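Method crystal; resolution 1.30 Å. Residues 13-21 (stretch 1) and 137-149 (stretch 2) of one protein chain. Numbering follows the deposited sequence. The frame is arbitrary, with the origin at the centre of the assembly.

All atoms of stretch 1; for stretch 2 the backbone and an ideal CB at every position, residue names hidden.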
ATOM      1  N   PRO A  13      -1.939 -21.848  17.425  1.00 65.56           N
ATOM      2  CA  PRO A  13      -1.365 -20.935  18.414  1.00 64.17           C
ATOM      3  C   PRO A  13       0.155 -21.038  18.460  1.00 60.27           C
ATOM      4  O   PRO A  13       0.722 -22.113  18.674  1.00 53.57           O
ATOM      5  CB  PRO A  13      -1.996 -21.391  19.740  1.00 71.02           C
ATOM      6  CG  PRO A  13      -2.680 -22.701  19.440  1.00 76.60           C
ATOM      7  CD  PRO A  13      -3.034 -22.650  17.993  1.00 76.22           C
ATOM      8  N   ILE A  14       0.797 -19.899  18.249  1.00 63.64           N
ATOM      9  CA  ILE A  14       2.248 -19.800  18.247  1.00 60.04           C
ATOM     10  C   ILE A  14       2.761 -20.259  19.607  1.00 55.07           C
ATOM     11  O   ILE A  14       2.032 -20.199  20.598  1.00 56.27           O
ATOM     12  CB  ILE A  14       2.693 -18.343  17.982  1.00 64.16           C
ATOM     13  CG1 ILE A  14       1.863 -17.714  16.851  1.00 65.19           C
ATOM     14  CG2 ILE A  14       4.173 -18.295  17.639  1.00 66.46           C
ATOM     15  CD1 ILE A  14       1.957 -16.212  16.790  1.00 70.23           C
ATOM     16  N   LYS A  15       4.006 -20.720  19.666  1.00 51.31           N
ATOM     17  CA  LYS A  15       4.529 -21.267  20.913  1.00 44.77           C
ATOM     18  C   LYS A  15       6.050 -21.184  20.991  1.00 33.98           C
ATOM     19  O   LYS A  15       6.743 -21.417  20.008  1.00 34.96           O
ATOM     20  CB  LYS A  15       4.067 -22.719  21.056  1.00 55.70           C
ATOM     21  CG  LYS A  15       4.341 -23.349  22.399  1.00 58.57           C
ATOM     22  CD  LYS A  15       3.529 -24.632  22.565  1.00 55.72           C
ATOM     23  CE  LYS A  15       3.793 -25.610  21.429  1.00 62.15           C
ATOM     24  NZ  LYS A  15       2.956 -26.834  21.531  1.00 73.91           N
ATOM     25  N   VAL A  16       6.579 -20.843  22.163  1.00 32.95           N
ATOM     26  CA  VAL A  16       8.029 -20.777  22.333  1.00 25.74           C
ATOM     27  C   VAL A  16       8.678 -22.108  21.941  1.00 26.81           C
ATOM     28  O   VAL A  16       8.234 -23.170  22.357  1.00 29.92           O
ATOM     29  CB  VAL A  16       8.420 -20.395  23.775  1.00 30.27           C
ATOM     30  CG1 VAL A  16       9.902 -20.635  24.018  1.00 31.35           C
ATOM     31  CG2 VAL A  16       8.074 -18.948  24.033  1.00 31.13           C
ATOM     32  N   GLY A  17       9.721 -22.044  21.122  1.00 25.78           N
ATOM     33  CA  GLY A  17      10.420 -23.232  20.675  1.00 28.44           C
ATOM     34  C   GLY A  17      10.065 -23.596  19.247  1.00 26.58           C
ATOM     35  O   GLY A  17      10.793 -24.350  18.605  1.00 31.97           O
ATOM     36  N   ASP A  18       8.937 -23.089  18.760  1.00 27.87           N
ATOM     37  CA  ASP A  18       8.521 -23.333  17.385  1.00 25.60           C
ATOM     38  C   ASP A  18       9.483 -22.678  16.388  1.00 23.96           C
ATOM     39  O   ASP A  18      10.033 -21.604  16.650  1.00 25.10           O
ATOM     40  CB  ASP A  18       7.117 -22.779  17.128  1.00 33.16           C
ATOM     41  CG  ASP A  18       6.029 -23.558  17.847  1.00 32.92           C
ATOM     42  OD1 ASP A  18       6.319 -24.640  18.396  1.00 37.96           O
ATOM     43  OD2 ASP A  18       4.875 -23.084  17.841  1.00 38.10           O
ATOM     44  N   ILE A  19       9.675 -23.334  15.248  1.00 23.61           N
ATOM     45  CA  ILE A  19      10.369 -22.739  14.111  1.00 21.63           C
ATOM     46  C   ILE A  19       9.354 -21.873  13.370  1.00 18.96           C
ATOM     47  O   ILE A  19       8.244 -22.315  13.083  1.00 21.82           O
ATOM     48  CB  ILE A  19      10.973 -23.847  13.193  1.00 22.45           C
ATOM     49  CG1 ILE A  19      11.960 -24.713  13.992  1.00 21.79           C
ATOM     50  CG2 ILE A  19      11.649 -23.239  11.995  1.00 22.76           C
ATOM     51  CD1 ILE A  19      12.577 -25.829  13.218  1.00 30.48           C
ATOM     52  N   ILE A  20       9.708 -20.628  13.072  1.00 18.87           N
ATOM     53  CA  ILE A  20       8.766 -19.769  12.338  1.00 18.57           C
ATOM     54  C   ILE A  20       8.488 -20.337  10.942  1.00 16.41           C
ATOM     55  O   ILE A  20       9.333 -21.034  10.366  1.00 18.06           O
ATOM     56  CB  ILE A  20       9.259 -18.288  12.232  1.00 15.92           C
ATOM     57  CG1 ILE A  20      10.516 -18.171  11.338  1.00 15.66           C
ATOM     58  CG2 ILE A  20       9.507 -17.692  13.635  1.00 20.62           C
ATOM     59  CD1 ILE A  20      11.006 -16.727  11.143  1.00 16.19           C
ATOM     60  N   PRO A  21       7.300 -20.039  10.384  1.00 17.02           N
ATOM     61  CA  PRO A  21       6.979 -20.528   9.036  1.00 17.35           C
ATOM     62  C   PRO A  21       8.047 -20.133   8.031  1.00 15.02           C
ATOM     63  O   PRO A  21       8.506 -18.997   8.013  1.00 19.88           O
ATOM     64  CB  PRO A  21       5.654 -19.826   8.714  1.00 20.79           C
ATOM     65  CG  PRO A  21       5.039 -19.590  10.044  1.00 22.98           C
ATOM     66  CD  PRO A  21       6.187 -19.270  10.966  1.00 19.78           C
ATOM     67  N   UNK A 137       4.955  -9.142  18.617  1.00 17.69           N
ATOM     68  CA  UNK A 137       6.404  -8.938  18.629  1.00 15.80           C
ATOM     69  C   UNK A 137       7.027 -10.209  19.192  1.00 16.23           C
ATOM     70  O   UNK A 137       6.601 -10.702  20.235  1.00 21.91           O
ATOM     71  CB  UNK A 137       6.800  -7.708  19.449  1.00 15.80           C
ATOM     72  N   UNK A 138       8.035 -10.735  18.502  1.00 17.48           N
ATOM     73  CA  UNK A 138       8.668 -11.969  18.906  1.00 15.55           C
ATOM     74  C   UNK A 138      10.160 -11.822  18.916  1.00 15.43           C
ATOM     75  O   UNK A 138      10.735 -11.108  18.089  1.00 16.83           O
ATOM     76  CB  UNK A 138       8.255 -13.119  17.985  1.00 15.55           C
ATOM     77  N   UNK A 139      10.781 -12.527  19.850  1.00 15.32           N
ATOM     78  CA  UNK A 139      12.216 -12.708  19.844  1.00 15.70           C
ATOM     79  C   UNK A 139      12.508 -14.013  19.111  1.00 15.80           C
ATOM     80  O   UNK A 139      11.881 -15.042  19.377  1.00 15.77           O
ATOM     81  CB  UNK A 139      12.787 -12.717  21.263  1.00 15.70           C
ATOM     82  N   UNK A 140      13.472 -13.962  18.201  1.00 16.67           N
ATOM     83  CA  UNK A 140      13.816 -15.090  17.377  1.00 15.26           C
ATOM     84  C   UNK A 140      15.291 -15.433  17.612  1.00 16.00           C
ATOM     85  O   UNK A 140      16.118 -14.570  17.829  1.00 16.64           O
ATOM     86  CB  UNK A 140      13.537 -14.794  15.902  1.00 15.26           C
ATOM     87  N   UNK A 141      15.612 -16.717  17.566  1.00 16.11           N
ATOM     88  CA  UNK A 141      16.991 -17.197  17.653  1.00 19.26           C
ATOM     89  C   UNK A 141      17.145 -18.322  16.634  1.00 15.50           C
ATOM     90  O   UNK A 141      16.560 -19.386  16.800  1.00 17.80           O
ATOM     91  CB  UNK A 141      17.337 -17.672  19.066  1.00 19.26           C
ATOM     92  N   UNK A 142      17.858 -18.053  15.544  1.00 16.25           N
ATOM     93  CA  UNK A 142      18.084 -19.074  14.507  1.00 17.46           C
ATOM     94  C   UNK A 142      16.752 -19.644  14.063  1.00 17.21           C
ATOM     95  O   UNK A 142      16.588 -20.848  13.918  1.00 17.09           O
ATOM     96  CB  UNK A 142      18.997 -20.190  15.017  1.00 17.46           C
ATOM     97  N   UNK A 143      15.814 -18.739  13.826  1.00 16.52           N
ATOM     98  CA  UNK A 143      14.473 -19.040  13.324  1.00 14.92           C
ATOM     99  C   UNK A 143      13.519 -19.740  14.271  1.00 16.81           C
ATOM    100  O   UNK A 143      12.402 -20.081  13.884  1.00 18.56           O
ATOM    101  CB  UNK A 143      14.606 -19.905  12.069  1.00 14.92           C
ATOM    102  N   UNK A 144      13.931 -19.873  15.525  1.00 17.02           N
ATOM    103  CA  UNK A 144      13.072 -20.417  16.558  1.00 18.45           C
ATOM    104  C   UNK A 144      12.527 -19.277  17.425  1.00 16.87           C
ATOM    105  O   UNK A 144      13.224 -18.308  17.707  1.00 20.71           O
ATOM    106  CB  UNK A 144      13.831 -21.437  17.410  1.00 18.45           C
ATOM    107  N   UNK A 145      11.288 -19.410  17.876  1.00 19.11           N
ATOM    108  CA  UNK A 145      10.685 -18.393  18.721  1.00 23.57           C
ATOM    109  C   UNK A 145      11.190 -18.543  20.154  1.00 21.35           C
ATOM    110  O   UNK A 145      11.085 -19.619  20.748  1.00 27.59           O
ATOM    111  CB  UNK A 145       9.159 -18.486  18.673  1.00 23.57           C
ATOM    112  N   UNK A 146      11.793 -17.486  20.686  1.00 19.58           N
ATOM    113  CA  UNK A 146      12.245 -17.470  22.085  1.00 23.67           C
ATOM    114  C   UNK A 146      11.244 -16.792  23.013  1.00 22.92           C
ATOM    115  O   UNK A 146      11.195 -17.101  24.197  1.00 26.97           O
ATOM    116  CB  UNK A 146      13.597 -16.762  22.191  1.00 23.67           C
ATOM    117  N   UNK A 147      10.455 -15.878  22.466  1.00 21.75           N
ATOM    118  CA  UNK A 147       9.460 -15.123  23.230  1.00 21.99           C
ATOM    119  C   UNK A 147       8.371 -14.587  22.310  1.00 24.60           C
ATOM    120  O   UNK A 147       8.662 -14.203  21.182  1.00 22.86           O
ATOM    121  CB  UNK A 147      10.123 -13.972  23.989  1.00 21.99           C
ATOM    122  N   UNK A 148       7.126 -14.542  22.792  1.00 26.85           N
ATOM    123  CA  UNK A 148       6.017 -13.982  22.023  1.00 33.17           C
ATOM    124  C   UNK A 148       5.158 -13.035  22.845  1.00 34.96           C
ATOM    125  O   UNK A 148       4.734 -13.364  23.954  1.00 40.75           O
ATOM    126  CB  UNK A 148       5.146 -15.109  21.465  1.00 33.17           C
ATOM    127  N   UNK A 149       4.863 -11.883  22.256  1.00 33.85           N
ATOM    128  CA  UNK A 149       4.020 -10.864  22.865  1.00 35.42           C
ATOM    129  C   UNK A 149       2.956 -10.360  21.893  1.00 36.43           C
ATOM    130  O   UNK A 149       3.165 -10.339  20.665  1.00 32.33           O
ATOM    131  CB  UNK A 149       4.878  -9.696  23.355  1.00 35.42           C
TER

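Positions 137 and 139 belong to a strand and direct their CB atoms out of reach of stretch 1, which therefore says little about them; they are Ala137 and Leu139. Between them, position 138 points its CB toward stretch 1, yet no atom of stretch 1 lies within 5.5 Å of that ideal CB. A long, flexible apolar side chain would suit the gap before Ile14 and Ile20. The residue is Met138, whose SD lies 4.2 Å from Ile14 CG2 and whose CE lies 4.2 Å from Ile20 CG2, so one side chain touches both isoleucines.

At position 140 the CB points sideways, 5.5 Å from Ile20 CG2, and a branched or long aliphatic residue could close the distance. Ile140 does so, bringing CD1 to 3.8 Å from Ile20 CG2.

Positions 141 to 144 form a type I' turn, with positive phi at 142 and 143 (54° and 71°), angles that favour glycine, asparagine or aspartate. The CB atoms of 141 and 142 find nothing of stretch 1 nearby, and the residues are Asp141 and Asp142. The CB of 143 lies 4.5 Å from both Ile19 CG2 and Ile20 CG1, leaving room for a modest side chain. Asn143 fits both demands: its OD1 sits 3.7 Å from Ile20 CD1, while its backbone O accepts a hydrogen bond from Ile20 N (2.9 Å).

Position 144 pairs with Ile19 in a single beta bridge. Its CB points sideways, 3.9 Å from Asp18 O, and many side chains could extend past the backbone here. Lys144 runs its aliphatic part alongside Ile19, CG to Ile19 CG1 being 4.1 Å.

Position 145 faces stretch 1 most directly. Its backbone is held from both its polar groups, N donating to Asp18 O (2.8 Å) and O accepting from Gly17 N (2.8 Å), while the CB points toward a space lined by Ile14 and Ile20. Valine, leucine, isoleucine or methionine would be reasonable. Ile145 places CD1 a tight 3.1 Å from CG2 of Ile14, a poorly ordered residue, and CG1 3.7 Å from Ile20 CG2.

The chain turns a corner at 146, where the CB points away and a polar residue is plausible. Arg146 forms a salt bridge with Asp141 (NE to OD2, 3.1 Å); its backbone O meets Val16 CG2 at 3.6 Å. Position 147 also points away, and is Ser147.

At 148 the CB again points toward stretch 1, 5.1 Å from Ile14 CG2, inviting an aliphatic side chain. Val148 brings CG2 to 4.2 Å from that same Ile14 CG2. Position 149, out of reach, is Ser149.

Stretch 2, residues 137-149: AMLIDDNKIRSVS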
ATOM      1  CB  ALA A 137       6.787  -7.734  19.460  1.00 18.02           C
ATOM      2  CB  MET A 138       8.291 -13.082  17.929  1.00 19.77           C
ATOM      3  CG  MET A 138       6.796 -13.415  17.970  1.00 25.71           C
ATOM      4  SD  MET A 138       6.328 -14.755  16.865  1.00 32.73           S
ATOM      5  CE  MET A 138       7.552 -14.483  15.619  1.00 27.96           C
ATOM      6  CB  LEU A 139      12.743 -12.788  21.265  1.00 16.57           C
ATOM      7  CG  LEU A 139      12.510 -11.574  22.144  1.00 16.43           C
ATOM      8  CD1 LEU A 139      13.243 -11.785  23.483  1.00 21.64           C
ATOM      9  CD2 LEU A 139      12.968 -10.310  21.480  1.00 18.67           C
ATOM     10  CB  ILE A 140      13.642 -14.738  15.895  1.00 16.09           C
ATOM     11  CG1 ILE A 140      12.268 -14.108  15.594  1.00 24.96           C
ATOM     12  CG2 ILE A 140      13.909 -15.957  15.011  1.00 16.71           C
ATOM     13  CD1 ILE A 140      11.119 -14.988  15.841  1.00 26.43           C
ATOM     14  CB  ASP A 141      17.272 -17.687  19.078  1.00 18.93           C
ATOM     15  CG  ASP A 141      18.713 -18.137  19.293  1.00 25.40           C
ATOM     16  OD1 ASP A 141      19.405 -18.483  18.320  1.00 28.43           O
ATOM     17  OD2 ASP A 141      19.146 -18.115  20.472  1.00 29.89           O
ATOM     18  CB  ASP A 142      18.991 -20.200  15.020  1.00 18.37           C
ATOM     19  CG  ASP A 142      19.389 -21.177  13.932  1.00 22.04           C
ATOM     20  OD1 ASP A 142      19.549 -20.747  12.771  1.00 19.43           O
ATOM     21  OD2 ASP A 142      19.536 -22.388  14.249  1.00 22.99           O
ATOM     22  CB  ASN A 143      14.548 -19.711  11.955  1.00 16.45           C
ATOM     23  CG  ASN A 143      15.082 -18.772  10.937  1.00 14.40           C
ATOM     24  OD1 ASN A 143      14.567 -17.667  10.809  1.00 15.91           O
ATOM     25  ND2 ASN A 143      16.136 -19.167  10.223  1.00 15.74           N
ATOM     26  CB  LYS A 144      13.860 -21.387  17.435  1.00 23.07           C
ATOM     27  CG  LYS A 144      14.194 -22.710  16.768  1.00 32.02           C
ATOM     28  CD  LYS A 144      14.944 -23.622  17.732  1.00 47.09           C
ATOM     29  CE  LYS A 144      15.118 -25.027  17.169  1.00 63.00           C
ATOM     30  NZ  LYS A 144      15.779 -25.026  15.830  1.00 63.85           N
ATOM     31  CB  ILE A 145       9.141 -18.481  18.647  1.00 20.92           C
ATOM     32  CG1 ILE A 145       8.679 -18.148  17.219  1.00 25.78           C
ATOM     33  CG2 ILE A 145       8.486 -17.563  19.667  1.00 23.40           C
ATOM     34  CD1 ILE A 145       7.218 -18.428  16.970  1.00 31.13           C
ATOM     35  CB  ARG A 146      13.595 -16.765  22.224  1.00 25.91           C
ATOM     36  CG  ARG A 146      14.797 -17.508  21.713  1.00 39.43           C
ATOM     37  CD  ARG A 146      16.040 -16.693  22.051  1.00 52.67           C
ATOM     38  NE  ARG A 146      17.095 -17.474  22.694  1.00 54.77           N
ATOM     39  CZ  ARG A 146      17.089 -17.835  23.976  1.00 57.81           C
ATOM     40  NH1 ARG A 146      16.074 -17.505  24.763  1.00 65.02           N
ATOM     41  NH2 ARG A 146      18.097 -18.539  24.470  1.00 74.90           N
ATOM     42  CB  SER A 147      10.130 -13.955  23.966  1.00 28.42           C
ATOM     43  OG  SER A 147       9.190 -13.224  24.719  1.00 36.17           O
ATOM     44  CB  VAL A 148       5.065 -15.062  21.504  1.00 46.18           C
ATOM     45  CG1 VAL A 148       4.114 -14.461  20.473  1.00 48.08           C
ATOM     46  CG2 VAL A 148       5.834 -16.203  20.908  1.00 46.46           C
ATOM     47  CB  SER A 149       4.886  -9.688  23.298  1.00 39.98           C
ATOM     48  OG  SER A 149       5.972 -10.148  24.073  1.00 42.83           O
TER
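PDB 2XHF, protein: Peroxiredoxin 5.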